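Long-range contacts in protein angel homolog 2 (PDB 6RW0), which acts as a 2',3'-cyclic phosphatase of the CCR4/nocturin family and probably binds the 3' untranslated regions of messenger RNA: residues V232-F237 and D364-S369; M55-L60 and H418-A423. All coordinates share one frame; numbering follows the deposited sequence.

Interaction 1. Residues V232-F237 and D364-S369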
ATOM      1  N   VAL A 232       6.136   9.444   0.713  1.00 16.24           N
ATOM      2  CA  VAL A 232       6.180   8.072   0.228  1.00 15.11           C
ATOM      3  C   VAL A 232       4.890   7.415   0.694  1.00 14.72           C
ATOM      4  O   VAL A 232       4.615   7.378   1.899  1.00 15.67           O
ATOM      5  CB  VAL A 232       7.410   7.311   0.748  1.00 16.22           C
ATOM      6  CG1 VAL A 232       7.405   5.902   0.172  1.00 19.04           C
ATOM      7  CG2 VAL A 232       8.683   8.027   0.362  1.00 18.33           C
ATOM      8  N   MET A 233       4.084   6.942  -0.257  1.00 14.57           N
ATOM      9  CA  MET A 233       2.776   6.350   0.016  1.00 13.91           C
ATOM     10  C   MET A 233       2.794   4.911  -0.481  1.00 14.25           C
ATOM     11  O   MET A 233       2.859   4.669  -1.693  1.00 15.37           O
ATOM     12  CB  MET A 233       1.646   7.149  -0.630  1.00 15.17           C
ATOM     13  CG  MET A 233       0.271   6.535  -0.398  1.00 16.79           C
ATOM     14  SD  MET A 233      -1.099   7.501  -1.061  1.00 17.73           S
ATOM     15  CE  MET A 233      -0.950   7.183  -2.819  1.00 18.23           C
ATOM     16  N   CYS A 234       2.761   3.973   0.460  1.00 15.27           N
ATOM     17  CA  CYS A 234       2.839   2.551   0.178  1.00 15.70           C
ATOM     18  C   CYS A 234       1.510   1.873   0.452  1.00 14.12           C
ATOM     19  O   CYS A 234       0.679   2.362   1.220  1.00 16.19           O
ATOM     20  CB  CYS A 234       3.846   1.876   1.106  1.00 17.82           C
ATOM     21  SG  CYS A 234       5.527   2.467   0.950  1.00 20.94           S
ATOM     22  N   GLY A 235       1.341   0.702  -0.125  1.00 15.56           N
ATOM     23  CA  GLY A 235       0.301  -0.169   0.385  1.00 17.21           C
ATOM     24  C   GLY A 235      -0.226  -1.139  -0.646  1.00 13.94           C
ATOM     25  O   GLY A 235       0.245  -1.228  -1.781  1.00 14.60           O
ATOM     26  N   ASP A 236      -1.247  -1.869  -0.200  1.00 13.82           N
ATOM     27  CA  ASP A 236      -2.040  -2.776  -1.021  1.00 13.16           C
ATOM     28  C   ASP A 236      -3.326  -2.026  -1.333  1.00 14.05           C
ATOM     29  O   ASP A 236      -4.180  -1.828  -0.459  1.00 14.91           O
ATOM     30  CB  ASP A 236      -2.284  -4.076  -0.266  1.00 14.98           C
ATOM     31  CG  ASP A 236      -3.107  -5.069  -1.058  1.00 15.02           C
ATOM     32  OD1 ASP A 236      -3.775  -4.665  -2.030  1.00 15.49           O
ATOM     33  OD2 ASP A 236      -3.111  -6.272  -0.692  1.00 15.94           O
ATOM     34  N   PHE A 237      -3.436  -1.558  -2.573  1.00 13.34           N
ATOM     35  CA  PHE A 237      -4.564  -0.745  -3.023  1.00 13.22           C
ATOM     36  C   PHE A 237      -5.663  -1.580  -3.660  1.00 13.04           C
ATOM     37  O   PHE A 237      -6.712  -1.034  -4.016  1.00 13.44           O
ATOM     38  CB  PHE A 237      -4.081   0.371  -3.974  1.00 14.01           C
ATOM     39  CG  PHE A 237      -3.252   1.423  -3.275  1.00 14.02           C
ATOM     40  CD1 PHE A 237      -1.934   1.170  -2.922  1.00 14.94           C
ATOM     41  CD2 PHE A 237      -3.806   2.647  -2.939  1.00 15.78           C
ATOM     42  CE1 PHE A 237      -1.188   2.105  -2.249  1.00 15.46           C
ATOM     43  CE2 PHE A 237      -3.052   3.599  -2.277  1.00 17.52           C
ATOM     44  CZ  PHE A 237      -1.746   3.324  -1.925  1.00 17.51           C
ATOM     45  N   ASP A 364      -0.013  -3.959  -5.257  1.00 14.32           N
ATOM     46  CA  ASP A 364       0.836  -3.284  -4.281  1.00 14.79           C
ATOM     47  C   ASP A 364       1.694  -2.242  -4.981  1.00 13.19           C
ATOM     48  O   ASP A 364       2.152  -2.465  -6.105  1.00 14.53           O
ATOM     49  CB  ASP A 364       1.765  -4.285  -3.597  1.00 15.12           C
ATOM     50  CG  ASP A 364       1.013  -5.400  -2.913  1.00 17.51           C
ATOM     51  OD1 ASP A 364       0.480  -5.160  -1.810  1.00 19.53           O
ATOM     52  OD2 ASP A 364       0.917  -6.516  -3.484  1.00 17.13           O
ATOM     53  N   TYR A 365       1.916  -1.108  -4.306  1.00 13.88           N
ATOM     54  CA  TYR A 365       2.640   0.012  -4.889  1.00 12.47           C
ATOM     55  C   TYR A 365       3.498   0.718  -3.853  1.00 14.07           C
ATOM     56  O   TYR A 365       3.189   0.732  -2.659  1.00 14.50           O
ATOM     57  CB  TYR A 365       1.656   1.061  -5.452  1.00 14.15           C
ATOM     58  CG  TYR A 365       0.720   0.487  -6.481  1.00 13.88           C
ATOM     59  CD1 TYR A 365       1.080   0.460  -7.812  1.00 14.01           C
ATOM     60  CD2 TYR A 365      -0.502  -0.071  -6.123  1.00 13.44           C
ATOM     61  CE1 TYR A 365       0.255  -0.086  -8.773  1.00 14.09           C
ATOM     62  CE2 TYR A 365      -1.335  -0.625  -7.083  1.00 14.82           C
ATOM     63  CZ  TYR A 365      -0.945  -0.638  -8.399  1.00 15.03           C
ATOM     64  OH  TYR A 365      -1.765  -1.194  -9.339  1.00 16.70           O
ATOM     65  N   ILE A 366       4.559   1.362  -4.342  1.00 14.16           N
ATOM     66  CA  ILE A 366       5.231   2.443  -3.628  1.00 15.05           C
ATOM     67  C   ILE A 366       5.120   3.671  -4.522  1.00 14.46           C
ATOM     68  O   ILE A 366       5.698   3.702  -5.618  1.00 15.89           O
ATOM     69  CB  ILE A 366       6.698   2.131  -3.304  1.00 15.01           C
ATOM     70  CG1 ILE A 366       6.837   0.892  -2.415  1.00 16.04           C
ATOM     71  CG2 ILE A 366       7.308   3.337  -2.582  1.00 16.17           C
ATOM     72  CD1 ILE A 366       8.270   0.394  -2.211  1.00 17.15           C
ATOM     73  N   PHE A 367       4.365   4.669  -4.077  1.00 14.84           N
ATOM     74  CA  PHE A 367       4.261   5.953  -4.748  1.00 14.87           C
ATOM     75  C   PHE A 367       5.120   6.960  -3.994  1.00 15.25           C
ATOM     76  O   PHE A 367       5.310   6.847  -2.780  1.00 16.18           O
ATOM     77  CB  PHE A 367       2.816   6.433  -4.750  1.00 15.82           C
ATOM     78  CG  PHE A 367       1.873   5.566  -5.538  1.00 15.14           C
ATOM     79  CD1 PHE A 367       1.871   5.606  -6.917  1.00 16.54           C
ATOM     80  CD2 PHE A 367       0.940   4.758  -4.892  1.00 15.17           C
ATOM     81  CE1 PHE A 367       0.971   4.839  -7.644  1.00 16.58           C
ATOM     82  CE2 PHE A 367       0.030   4.000  -5.614  1.00 15.77           C
ATOM     83  CZ  PHE A 367       0.062   4.026  -6.986  1.00 16.04           C
ATOM     84  N   TYR A 368       5.667   7.933  -4.721  1.00 15.12           N
ATOM     85  CA  TYR A 368       6.539   8.914  -4.086  1.00 15.87           C
ATOM     86  C   TYR A 368       6.439  10.263  -4.787  1.00 15.67           C
ATOM     87  O   TYR A 368       6.149  10.342  -5.982  1.00 16.30           O
ATOM     88  CB  TYR A 368       7.998   8.432  -4.073  1.00 17.36           C
ATOM     89  CG  TYR A 368       8.631   8.288  -5.448  1.00 18.14           C
ATOM     90  CD1 TYR A 368       9.493   9.257  -5.942  1.00 18.07           C
ATOM     91  CD2 TYR A 368       8.371   7.178  -6.250  1.00 17.89           C
ATOM     92  CE1 TYR A 368      10.078   9.133  -7.197  1.00 18.79           C
ATOM     93  CE2 TYR A 368       8.947   7.048  -7.503  1.00 18.88           C
ATOM     94  CZ  TYR A 368       9.797   8.029  -7.975  1.00 19.66           C
ATOM     95  OH  TYR A 368      10.379   7.918  -9.221  1.00 23.87           O
ATOM     96  N   SER A 369       6.694  11.325  -4.019  1.00 16.88           N
ATOM     97  CA  SER A 369       6.732  12.676  -4.556  1.00 18.82           C
ATOM     98  C   SER A 369       7.836  12.809  -5.576  1.00 20.85           C
ATOM     99  O   SER A 369       8.999  12.547  -5.264  1.00 22.64           O
ATOM    100  CB  SER A 369       7.107  13.640  -3.434  1.00 25.12           C
ATOM    101  OG  SER A 369       6.060  13.763  -2.530  1.00 31.52           O
TER

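Interaction 2. Residues M55-L60 and H418-A423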
ATOM      1  N   MET A  55      10.518  -0.472   2.188  1.00 16.48           N
ATOM      2  CA  MET A  55       9.961  -1.785   1.831  1.00 15.67           C
ATOM      3  C   MET A  55       8.450  -1.759   2.084  1.00 18.47           C
ATOM      4  O   MET A  55       8.077  -1.310   3.151  1.00 19.95           O
ATOM      5  CB  MET A  55      10.578  -2.885   2.683  1.00 18.68           C
ATOM      6  CG  MET A  55       9.916  -4.215   2.447  1.00 20.36           C
ATOM      7  SD  MET A  55      10.602  -5.511   3.485  1.00 26.20           S
ATOM      8  CE  MET A  55      12.016  -5.963   2.501  1.00 35.36           C
ATOM      9  N   SER A  56       7.629  -2.184   1.128  1.00 16.18           N
ATOM     10  CA  SER A  56       6.163  -2.323   1.287  1.00 15.28           C
ATOM     11  C   SER A  56       5.870  -3.816   1.175  1.00 13.98           C
ATOM     12  O   SER A  56       6.255  -4.384   0.182  1.00 15.87           O
ATOM     13  CB  SER A  56       5.399  -1.527   0.280  1.00 17.86           C
ATOM     14  OG  SER A  56       4.020  -1.602   0.553  1.00 19.14           O
ATOM     15  N   TYR A  57       5.246  -4.427   2.167  1.00 14.37           N
ATOM     16  CA  TYR A  57       5.046  -5.886   2.146  1.00 14.85           C
ATOM     17  C   TYR A  57       3.718  -6.263   2.805  1.00 13.47           C
ATOM     18  O   TYR A  57       3.579  -6.011   3.980  1.00 13.73           O
ATOM     19  CB  TYR A  57       6.212  -6.539   2.894  1.00 14.38           C
ATOM     20  CG  TYR A  57       6.435  -8.014   2.672  1.00 14.86           C
ATOM     21  CD1 TYR A  57       5.717  -8.726   1.735  1.00 14.43           C
ATOM     22  CD2 TYR A  57       7.418  -8.666   3.375  1.00 15.23           C
ATOM     23  CE1 TYR A  57       5.957 -10.071   1.527  1.00 15.78           C
ATOM     24  CE2 TYR A  57       7.675 -10.007   3.177  1.00 15.15           C
ATOM     25  CZ  TYR A  57       6.933 -10.713   2.258  1.00 15.30           C
ATOM     26  OH  TYR A  57       7.172 -12.034   2.051  1.00 17.37           O
ATOM     27  N   ASN A  58       2.811  -6.889   2.065  1.00 13.26           N
ATOM     28  CA  ASN A  58       1.594  -7.497   2.635  1.00 13.50           C
ATOM     29  C   ASN A  58       2.061  -8.905   3.036  1.00 12.30           C
ATOM     30  O   ASN A  58       2.352  -9.671   2.153  1.00 13.77           O
ATOM     31  CB  ASN A  58       0.461  -7.475   1.616  1.00 13.72           C
ATOM     32  CG  ASN A  58      -0.767  -8.197   2.114  1.00 15.58           C
ATOM     33  OD1 ASN A  58      -0.664  -9.113   2.891  1.00 14.81           O
ATOM     34  ND2 ASN A  58      -1.924  -7.787   1.647  1.00 15.13           N
ATOM     35  N   ILE A  59       2.158  -9.200   4.330  1.00 13.97           N
ATOM     36  CA  ILE A  59       2.812 -10.441   4.832  1.00 14.15           C
ATOM     37  C   ILE A  59       1.837 -11.609   4.965  1.00 14.09           C
ATOM     38  O   ILE A  59       2.306 -12.677   5.266  1.00 15.11           O
ATOM     39  CB  ILE A  59       3.569 -10.150   6.144  1.00 13.84           C
ATOM     40  CG1 ILE A  59       2.640  -9.867   7.330  1.00 14.66           C
ATOM     41  CG2 ILE A  59       4.569  -9.028   5.930  1.00 15.99           C
ATOM     42  CD1 ILE A  59       3.351  -9.836   8.656  1.00 16.87           C
ATOM     43  N   LEU A  60       0.549 -11.392   4.736  1.00 14.45           N
ATOM     44  CA  LEU A  60      -0.501 -12.411   4.803  1.00 14.41           C
ATOM     45  C   LEU A  60      -0.795 -12.790   6.255  1.00 14.42           C
ATOM     46  O   LEU A  60      -0.000 -13.468   6.912  1.00 15.60           O
ATOM     47  CB  LEU A  60      -0.210 -13.631   3.919  1.00 14.55           C
ATOM     48  CG  LEU A  60      -1.240 -14.768   3.962  1.00 14.78           C
ATOM     49  CD1 LEU A  60      -2.653 -14.342   3.621  1.00 16.40           C
ATOM     50  CD2 LEU A  60      -0.764 -15.877   3.016  1.00 17.01           C
ATOM     51  N   HIS A 418       1.947 -12.293  -1.306  1.00 15.37           N
ATOM     52  CA  HIS A 418       2.461 -11.133  -2.011  1.00 15.12           C
ATOM     53  C   HIS A 418       3.982 -11.157  -2.014  1.00 14.67           C
ATOM     54  O   HIS A 418       4.621 -11.827  -1.197  1.00 16.83           O
ATOM     55  CB  HIS A 418       2.038  -9.813  -1.348  1.00 16.02           C
ATOM     56  CG  HIS A 418       0.569  -9.578  -1.353  1.00 15.39           C
ATOM     57  ND1 HIS A 418      -0.019  -8.523  -2.018  1.00 16.13           N
ATOM     58  CD2 HIS A 418      -0.442 -10.275  -0.787  1.00 16.34           C
ATOM     59  CE1 HIS A 418      -1.328  -8.578  -1.854  1.00 18.25           C
ATOM     60  NE2 HIS A 418      -1.612  -9.637  -1.113  1.00 18.87           N
ATOM     61  N   LEU A 419       4.577 -10.389  -2.972  1.00 14.01           N
ATOM     62  CA  LEU A 419       6.002 -10.125  -2.942  1.00 15.18           C
ATOM     63  C   LEU A 419       6.283  -8.788  -2.271  1.00 15.34           C
ATOM     64  O   LEU A 419       5.489  -7.848  -2.393  1.00 15.69           O
ATOM     65  CB  LEU A 419       6.540 -10.024  -4.367  1.00 16.45           C
ATOM     66  CG  LEU A 419       6.454 -11.293  -5.207  1.00 16.36           C
ATOM     67  CD1 LEU A 419       6.882 -11.005  -6.647  1.00 21.09           C
ATOM     68  CD2 LEU A 419       7.310 -12.382  -4.625  1.00 18.49           C
ATOM     69  N   PRO A 420       7.411  -8.653  -1.569  1.00 14.80           N
ATOM     70  CA  PRO A 420       7.781  -7.337  -1.033  1.00 14.93           C
ATOM     71  C   PRO A 420       8.297  -6.418  -2.130  1.00 15.58           C
ATOM     72  O   PRO A 420       9.031  -6.844  -3.025  1.00 17.95           O
ATOM     73  CB  PRO A 420       8.881  -7.659  -0.014  1.00 15.52           C
ATOM     74  CG  PRO A 420       9.490  -8.935  -0.522  1.00 15.80           C
ATOM     75  CD  PRO A 420       8.364  -9.710  -1.165  1.00 14.49           C
ATOM     76  N   LEU A 421       7.918  -5.149  -2.045  1.00 14.64           N
ATOM     77  CA  LEU A 421       8.414  -4.092  -2.915  1.00 13.47           C
ATOM     78  C   LEU A 421       9.499  -3.348  -2.155  1.00 14.47           C
ATOM     79  O   LEU A 421       9.407  -3.191  -0.932  1.00 16.02           O
ATOM     80  CB  LEU A 421       7.274  -3.133  -3.260  1.00 15.20           C
ATOM     81  CG  LEU A 421       6.297  -3.589  -4.350  1.00 16.61           C
ATOM     82  CD1 LEU A 421       5.538  -4.854  -3.994  1.00 19.52           C
ATOM     83  CD2 LEU A 421       5.303  -2.460  -4.686  1.00 17.65           C
ATOM     84  N   LEU A 422      10.533  -2.899  -2.860  1.00 15.91           N
ATOM     85  CA  LEU A 422      11.647  -2.244  -2.188  1.00 16.91           C
ATOM     86  C   LEU A 422      12.236  -1.192  -3.103  1.00 15.42           C
ATOM     87  O   LEU A 422      12.492  -1.461  -4.281  1.00 16.56           O
ATOM     88  CB  LEU A 422      12.705  -3.278  -1.795  1.00 18.31           C
ATOM     89  CG  LEU A 422      13.937  -2.799  -1.029  1.00 23.98           C
ATOM     90  CD1 LEU A 422      13.621  -2.263   0.361  1.00 25.95           C
ATOM     91  CD2 LEU A 422      14.949  -3.962  -0.938  1.00 25.70           C
ATOM     92  N   ALA A 423      12.469  -0.002  -2.548  1.00 16.03           N
ATOM     93  CA  ALA A 423      13.021   1.113  -3.292  1.00 15.88           C
ATOM     94  C   ALA A 423      14.079   1.807  -2.455  1.00 16.87           C
ATOM     95  O   ALA A 423      13.981   1.857  -1.225  1.00 17.44           O
ATOM     96  CB  ALA A 423      11.933   2.137  -3.615  1.00 18.44           C
TER
HETATM   97  O   HOH W   1       6.550 -13.645  -0.122  1.00 17.19           O
HETATM   98  O   HOH W   2       3.475  -6.765  -0.749  1.00 15.71           O

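Interaction 1. Residues V232-F237 and D364-S369
Phe367 turns its ring edge toward the face of Phe237, the two planes 86° apart, in an edge-to-face (T-shaped) pair whose nearest atoms are Phe367 CE2 and Phe237 CE1, 4.0 Å apart. Tyr365 brings CD2 to within 3.7 Å of Phe237 CD1, so the Phe237 ring gathers the two others into an aromatic cluster. Met233 lies alongside Phe367, both pointing the same way; its chain runs extended from the backbone and bends only at the last torsion (chi3 75°), which sets the methyl CE 3.7 Å from Phe367 CD2. Helices 203-220 and 244-251 pack on this face, with Ile249 touching Met233, Phe237 and Phe367. The two strands belong to one of the two sheets of the DNase I-like, endonuclease/exonuclease/phosphatase fold, and they run antiparallel. Met233 pairs with Phe367 through two backbone bonds, and Gly235 with Tyr365 through two more. On the other face, Val232 CG1 lies beside Ile366 CG2 at 3.8 Å, and Cys234 SG meets Ile366 CG1. At the end near the bound magnesium ion, Asp364 OD1 lies 3.3 Å from Asp236 CB, the carboxylate planes 64° apart. Both carboxylates have partners beyond the strands: Asp236 OD1 accepts from Asn238 N and OD2 from Asn58 ND2, while Asp364 OD2 is hydrogen-bonded to Thr353 OG1 and His418 ND1.

Interaction 2. Residues M55-L60 and H418-A423
Pro420 lies over one face of the Tyr57 ring, with CB 3.7 Å from the ring centroid in a CH-pi contact and CD 3.6 Å from Tyr57 CE1. Ile59 CG2 packs on the opposite face, so the ring is clamped between the two. With CG anti to the backbone N (chi1 -163°), Tyr57 reaches along the proline instead of away from it, and its OH is hydrogen-bonded to Glu92 OE1. An alanine at Tyr57 would probably open a gap between Pro420 and Ile59 and leave Glu92 without the hydroxyl it bonds. Next to this, Met55 CB touches Leu422 CD1 at 3.9 Å. Behind the side chains, Ser56 and Leu421 form the hydrogen-bonded pair of the antiparallel strands, N to O at 2.9 Å in both directions. Beyond Pro420 the backbones part and water fills in: one molecule donates to both Tyr57 OH and His418 O, and another links Asn58 N to Leu419 O. Farthest out, the Asn58 amide stacks on the His418 imidazole, the planes 11° apart. Asn58 ND2 sits above the ring, 3.3 Å from His418 NE2, at a poor angle for a hydrogen bond; Glu105 OE2 is among its hydrogen-bond partners. Asn58 OD1 accepts from Leu60 N at 3.2 Å, an Asx turn that helps hold the amide's rotation. With the Asn58 side chain about 4 Å from a bound magnesium ion, this cluster of asparagine, histidine and acidic residues is characteristic of the metal-dependent active site of the endonuclease/exonuclease/phosphatase fold.

In the fold
From the N terminus, strand 49-58 comes first, and its end pairs with 418-423 near the C terminus: interaction 2 closes a loop of 357 residues and joins two neighbouring strands of the first sheet. Interaction 1 is nested inside that loop, where 232-237 meets 364-369 after 126 intervening residues and pairs strands of the second sheet. The two sheets face each other, the contact centres about 11 Å apart, with Ser56 and Leu421 of the first touching Ile366 of the second. Two probable hydrogen bonds cross between them, Asp364 OD2 to His418 ND1 at 2.7 Å and Asp236 OD2 to Asn58 ND2 at 3.0 Å, tying the sheets together near the bound magnesium ion.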